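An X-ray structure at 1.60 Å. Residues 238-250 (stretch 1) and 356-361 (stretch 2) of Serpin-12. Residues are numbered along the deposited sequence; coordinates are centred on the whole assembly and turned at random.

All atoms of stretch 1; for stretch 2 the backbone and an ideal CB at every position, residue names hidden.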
ATOM      1  N   LEU A 238      -6.009  13.193  12.148  1.00 24.50           N
ATOM      2  CA  LEU A 238      -5.175  13.683  13.230  1.00 25.44           C
ATOM      3  C   LEU A 238      -5.895  13.461  14.557  1.00 31.01           C
ATOM      4  O   LEU A 238      -6.978  14.028  14.764  1.00 34.83           O
ATOM      5  CB  LEU A 238      -4.881  15.163  13.017  1.00 26.79           C
ATOM      6  CG  LEU A 238      -3.984  15.925  13.976  1.00 28.40           C
ATOM      7  CD1 LEU A 238      -2.573  15.395  13.954  1.00 29.19           C
ATOM      8  CD2 LEU A 238      -4.001  17.411  13.610  1.00 32.71           C
ATOM      9  N   PRO A 239      -5.351  12.665  15.483  1.00 30.73           N
ATOM     10  CA  PRO A 239      -6.039  12.439  16.753  1.00 34.55           C
ATOM     11  C   PRO A 239      -6.156  13.730  17.535  1.00 39.02           C
ATOM     12  O   PRO A 239      -5.279  14.593  17.501  1.00 37.29           O
ATOM     13  CB  PRO A 239      -5.133  11.431  17.477  1.00 34.75           C
ATOM     14  CG  PRO A 239      -4.202  10.919  16.471  1.00 29.04           C
ATOM     15  CD  PRO A 239      -4.054  11.965  15.401  1.00 29.93           C
ATOM     16  N   LEU A 240      -7.275  13.866  18.236  1.00 44.86           N
ATOM     17  CA  LEU A 240      -7.405  14.960  19.172  1.00 51.84           C
ATOM     18  C   LEU A 240      -6.539  14.697  20.404  1.00 53.79           C
ATOM     19  O   LEU A 240      -6.036  13.591  20.621  1.00 51.78           O
ATOM     20  CB  LEU A 240      -8.871  15.162  19.573  1.00 57.78           C
ATOM     21  CG  LEU A 240      -9.834  15.276  18.389  1.00 57.17           C
ATOM     22  CD1 LEU A 240     -11.277  15.305  18.871  1.00 63.45           C
ATOM     23  CD2 LEU A 240      -9.512  16.499  17.546  1.00 46.98           C
ATOM     24  N   LYS A 241      -6.366  15.748  21.220  1.00 59.43           N
ATOM     25  CA  LYS A 241      -5.527  15.654  22.412  1.00 62.00           C
ATOM     26  C   LYS A 241      -5.913  14.476  23.294  1.00 63.99           C
ATOM     27  O   LYS A 241      -5.044  13.853  23.913  1.00 61.40           O
ATOM     28  CB  LYS A 241      -5.621  16.958  23.204  1.00 63.69           C
ATOM     29  CG  LYS A 241      -7.050  17.499  23.337  1.00 65.44           C
ATOM     30  CD  LYS A 241      -7.170  18.519  24.466  1.00 69.55           C
ATOM     31  CE  LYS A 241      -8.500  19.262  24.422  1.00 71.45           C
ATOM     32  NZ  LYS A 241      -9.602  18.571  25.138  1.00 74.96           N
ATOM     33  N   SER A 242      -7.205  14.147  23.352  1.00 67.70           N
ATOM     34  CA  SER A 242      -7.721  13.088  24.209  1.00 70.14           C
ATOM     35  C   SER A 242      -7.391  11.690  23.709  1.00 67.32           C
ATOM     36  O   SER A 242      -7.719  10.718  24.401  1.00 71.52           O
ATOM     37  CB  SER A 242      -9.239  13.232  24.341  1.00 73.05           C
ATOM     38  OG  SER A 242      -9.857  13.223  23.063  1.00 72.57           O
ATOM     39  N   SER A 243      -6.761  11.548  22.546  1.00 59.33           N
ATOM     40  CA  SER A 243      -6.564  10.233  21.954  1.00 54.98           C
ATOM     41  C   SER A 243      -5.136  10.129  21.431  1.00 52.03           C
ATOM     42  O   SER A 243      -4.300  11.011  21.651  1.00 54.63           O
ATOM     43  CB  SER A 243      -7.597   9.980  20.849  1.00 55.85           C
ATOM     44  OG  SER A 243      -7.517   8.644  20.387  1.00 55.02           O
ATOM     45  N   ASN A 244      -4.862   9.027  20.734  1.00 46.10           N
ATOM     46  CA  ASN A 244      -3.562   8.786  20.127  1.00 41.76           C
ATOM     47  C   ASN A 244      -3.763   8.020  18.824  1.00 39.04           C
ATOM     48  O   ASN A 244      -4.839   7.480  18.551  1.00 40.02           O
ATOM     49  CB  ASN A 244      -2.641   8.013  21.069  1.00 40.79           C
ATOM     50  CG  ASN A 244      -3.150   6.621  21.347  1.00 44.23           C
ATOM     51  OD1 ASN A 244      -2.968   5.712  20.541  1.00 43.35           O
ATOM     52  ND2 ASN A 244      -3.811   6.449  22.486  1.00 50.60           N
ATOM     53  N   VAL A 245      -2.690   7.957  18.032  1.00 36.45           N
ATOM     54  CA  VAL A 245      -2.803   7.515  16.648  1.00 32.81           C
ATOM     55  C   VAL A 245      -3.066   6.019  16.536  1.00 28.68           C
ATOM     56  O   VAL A 245      -3.680   5.571  15.563  1.00 33.71           O
ATOM     57  CB  VAL A 245      -1.538   7.948  15.877  1.00 37.60           C
ATOM     58  CG1 VAL A 245      -0.300   7.211  16.384  1.00 42.45           C
ATOM     59  CG2 VAL A 245      -1.724   7.771  14.392  1.00 38.09           C
ATOM     60  N   ASP A 246      -2.648   5.222  17.519  1.00 33.61           N
ATOM     61  CA  ASP A 246      -2.919   3.797  17.407  1.00 34.59           C
ATOM     62  C   ASP A 246      -4.346   3.452  17.818  1.00 33.79           C
ATOM     63  O   ASP A 246      -4.964   2.578  17.197  1.00 32.91           O
ATOM     64  CB  ASP A 246      -1.875   3.026  18.211  1.00 41.30           C
ATOM     65  CG  ASP A 246      -0.548   2.954  17.473  1.00 47.46           C
ATOM     66  OD1 ASP A 246      -0.542   2.470  16.310  1.00 46.78           O
ATOM     67  OD2 ASP A 246       0.474   3.413  18.029  1.00 52.04           O
ATOM     68  N   ALA A 247      -4.890   4.145  18.816  1.00 36.96           N
ATOM     69  CA  ALA A 247      -6.319   4.050  19.105  1.00 37.69           C
ATOM     70  C   ALA A 247      -7.138   4.475  17.896  1.00 37.40           C
ATOM     71  O   ALA A 247      -8.105   3.806  17.512  1.00 37.67           O
ATOM     72  CB  ALA A 247      -6.669   4.915  20.314  1.00 41.80           C
ATOM     73  N   LEU A 248      -6.750   5.591  17.279  1.00 34.50           N
ATOM     74  CA  LEU A 248      -7.418   6.053  16.067  1.00 30.14           C
ATOM     75  C   LEU A 248      -7.395   4.983  14.986  1.00 30.22           C
ATOM     76  O   LEU A 248      -8.433   4.657  14.394  1.00 32.31           O
ATOM     77  CB  LEU A 248      -6.747   7.337  15.576  1.00 31.93           C
ATOM     78  CG  LEU A 248      -7.140   7.822  14.186  1.00 35.22           C
ATOM     79  CD1 LEU A 248      -8.615   8.183  14.167  1.00 35.12           C
ATOM     80  CD2 LEU A 248      -6.280   9.013  13.787  1.00 34.18           C
ATOM     81  N   LEU A 249      -6.217   4.414  14.719  1.00 29.01           N
ATOM     82  CA  LEU A 249      -6.100   3.478  13.610  1.00 27.83           C
ATOM     83  C   LEU A 249      -6.924   2.219  13.856  1.00 29.64           C
ATOM     84  O   LEU A 249      -7.572   1.710  12.934  1.00 32.24           O
ATOM     85  CB  LEU A 249      -4.631   3.133  13.371  1.00 28.77           C
ATOM     86  CG  LEU A 249      -4.393   2.039  12.332  1.00 28.76           C
ATOM     87  CD1 LEU A 249      -4.916   2.481  10.974  1.00 22.40           C
ATOM     88  CD2 LEU A 249      -2.923   1.704  12.258  1.00 29.89           C
ATOM     89  N   SER A 250      -6.938   1.716  15.093  1.00 37.30           N
ATOM     90  CA  SER A 250      -7.692   0.499  15.388  1.00 42.67           C
ATOM     91  C   SER A 250      -9.185   0.682  15.136  1.00 43.05           C
ATOM     92  O   SER A 250      -9.858  -0.239  14.651  1.00 46.75           O
ATOM     93  CB  SER A 250      -7.447   0.071  16.835  1.00 48.96           C
ATOM     94  OG  SER A 250      -6.119  -0.381  17.008  1.00 53.34           O
ATOM     95  N   UNK A 356       1.442  18.426  13.702  1.00 27.48           N
ATOM     96  CA  UNK A 356       2.734  18.532  14.374  1.00 25.73           C
ATOM     97  C   UNK A 356       2.899  17.468  15.454  1.00 25.31           C
ATOM     98  O   UNK A 356       3.646  17.661  16.423  1.00 27.69           O
ATOM     99  CB  UNK A 356       2.896  19.924  14.987  1.00 25.73           C
ATOM    100  N   UNK A 357       2.177  16.371  15.294  1.00 25.94           N
ATOM    101  CA  UNK A 357       2.202  15.218  16.179  1.00 27.20           C
ATOM    102  C   UNK A 357       1.797  14.033  15.322  1.00 23.20           C
ATOM    103  O   UNK A 357       1.340  14.215  14.185  1.00 23.04           O
ATOM    104  CB  UNK A 357       1.283  15.394  17.389  1.00 27.20           C
ATOM    105  N   UNK A 358       1.978  12.805  15.814  1.00 23.73           N
ATOM    106  CA  UNK A 358       1.701  11.635  14.967  1.00 22.79           C
ATOM    107  C   UNK A 358       0.291  11.620  14.372  1.00 23.67           C
ATOM    108  O   UNK A 358      -0.693  11.988  15.024  1.00 24.46           O
ATOM    109  CB  UNK A 358       1.911  10.356  15.781  1.00 22.79           C
ATOM    110  N   UNK A 359       0.206  11.170  13.123  1.00 22.10           N
ATOM    111  CA  UNK A 359      -1.035  11.229  12.363  1.00 21.45           C
ATOM    112  C   UNK A 359      -1.072  10.088  11.361  1.00 22.88           C
ATOM    113  O   UNK A 359      -0.070   9.408  11.129  1.00 20.41           O
ATOM    114  CB  UNK A 359      -1.179  12.576  11.653  1.00 21.45           C
ATOM    115  N   UNK A 360      -2.252   9.879  10.778  1.00 19.90           N
ATOM    116  CA  UNK A 360      -2.473   8.864   9.756  1.00 19.08           C
ATOM    117  C   UNK A 360      -2.658   9.545   8.409  1.00 21.72           C
ATOM    118  O   UNK A 360      -3.352  10.561   8.311  1.00 22.51           O
ATOM    119  CB  UNK A 360      -3.685   7.994  10.096  1.00 19.08           C
ATOM    120  N   UNK A 361      -2.052   8.985   7.368  1.00 20.84           N
ATOM    121  CA  UNK A 361      -2.277   9.469   6.014  1.00 20.46           C
ATOM    122  C   UNK A 361      -2.714   8.304   5.144  1.00 18.18           C
ATOM    123  O   UNK A 361      -2.116   7.230   5.187  1.00 19.73           O
ATOM    124  CB  UNK A 361      -1.021  10.134   5.447  1.00 20.46           C
TER

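Position 356 lies at the start of the segment, and its CA-to-CB bond points away from stretch 1, with no atom of that stretch within 5.5 Å of the ideal CB. Nothing here selects a residue, so many types would do. The deposited residue is Asn356, which makes no contact with stretch 1.

At position 357 the CA-to-CB bond runs sideways, and the ideal CB is 5.2 Å from Leu238 CD1. The nearest neighbour is therefore a methyl group, but farther along stretch 1 lies a polar feature: the carbonyl oxygen of Pro239, just ahead of the type I turn from Leu240 to Ser243. A short side chain would fall well short of that oxygen. A long one with a greasy stem and a donor at its tip would suit both features, so lysine or arginine comes to mind, while an unbranched apolar chain could use only the first. The deposited residue is Lys357. Its chi2, chi3 and chi4 are all t, so the chain is extended; its CG passes 3.9 Å from Leu238 CD1, and NZ donates a hydrogen bond of 2.8 Å to Pro239 O. Water 1 links the ammonium group to the end of the turn: it donates to Ser243 O at 2.9 Å and accepts a weak bond from Lys357 NZ at 3.3 Å.

Position 358 has phi/psi of -55/142, and its ideal CB is 3.9 Å from Val245 CG1, at the beginning of the helix. A small or medium apolar side chain would fit, and this phi also admits proline. Pro358 is found: its CB rests 4.0 Å from Val245 CG1, and its carbonyl O lies 3.4 Å from Pro239 CD.

At position 359 the strand begins. The backbone is extended, CA-to-CB points sideways, and the ideal CB is 3.9 Å from Leu238 CD1 and 4.8 Å from Pro239 CD. Only the base of the side chain is thus asked to be apolar; stretch 1 says little about its end, and aliphatic or aromatic residues would all be reasonable. The answer is Phe359. Its CB packs 3.9 Å from Leu238 CD1, while the ring, with chi1 at p, leads away from stretch 1.

Position 360 points toward stretch 1. Its ideal CB is 4.6 Å from Leu248 CD2 and 4.7 Å from Val245 CG2, leaving room for more atoms before an apolar surface made by the helix. No polar side-chain partner appears there, so leucine, isoleucine or methionine would suit. Leu360 fills the place, with the largest area covered by stretch 1 of any residue in its segment. Its CD2 meets Val245 CG2 at 3.5 Å, and its CD1 lies 3.9 Å from both Leu248 CD2 and Leu249 CD1; Leu360 CD2 also comes within 4.2 Å of Leu249 CB, so both methyls touch Leu249.

Position 361 is out of reach of stretch 1, which leaves the choice open. It is Ala361, without contact there.

Stretch 2, residues 356-361: NKPFLA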
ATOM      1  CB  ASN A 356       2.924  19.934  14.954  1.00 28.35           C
ATOM      2  CG  ASN A 356       1.902  20.278  16.029  1.00 30.78           C
ATOM      3  OD1 ASN A 356       0.997  19.500  16.328  1.00 31.85           O
ATOM      4  ND2 ASN A 356       2.049  21.457  16.617  1.00 35.44           N
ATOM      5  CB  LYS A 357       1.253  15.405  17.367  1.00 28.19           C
ATOM      6  CG  LYS A 357      -0.204  15.537  16.992  1.00 33.47           C
ATOM      7  CD  LYS A 357      -1.052  15.752  18.235  1.00 43.20           C
ATOM      8  CE  LYS A 357      -2.508  15.980  17.877  1.00 50.43           C
ATOM      9  NZ  LYS A 357      -3.393  15.854  19.070  1.00 56.44           N
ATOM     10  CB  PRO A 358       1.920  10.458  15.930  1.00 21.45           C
ATOM     11  CG  PRO A 358       2.968  10.936  16.809  1.00 24.43           C
ATOM     12  CD  PRO A 358       2.676  12.416  17.056  1.00 23.67           C
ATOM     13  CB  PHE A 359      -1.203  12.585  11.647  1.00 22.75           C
ATOM     14  CG  PHE A 359      -0.134  12.872  10.620  1.00 20.68           C
ATOM     15  CD1 PHE A 359       1.032  13.532  10.990  1.00 22.47           C
ATOM     16  CD2 PHE A 359      -0.318  12.540   9.292  1.00 25.14           C
ATOM     17  CE1 PHE A 359       2.014  13.818  10.051  1.00 23.99           C
ATOM     18  CE2 PHE A 359       0.657  12.811   8.346  1.00 24.85           C
ATOM     19  CZ  PHE A 359       1.824  13.455   8.723  1.00 24.68           C
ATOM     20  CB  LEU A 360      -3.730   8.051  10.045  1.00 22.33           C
ATOM     21  CG  LEU A 360      -3.797   7.189  11.289  1.00 25.02           C
ATOM     22  CD1 LEU A 360      -5.093   6.391  11.212  1.00 30.93           C
ATOM     23  CD2 LEU A 360      -2.580   6.256  11.357  1.00 28.15           C
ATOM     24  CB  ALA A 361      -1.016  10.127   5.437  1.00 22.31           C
TER
HETATM   25  O   HOH W   1      -2.585  12.897  20.335  1.00 51.02           O
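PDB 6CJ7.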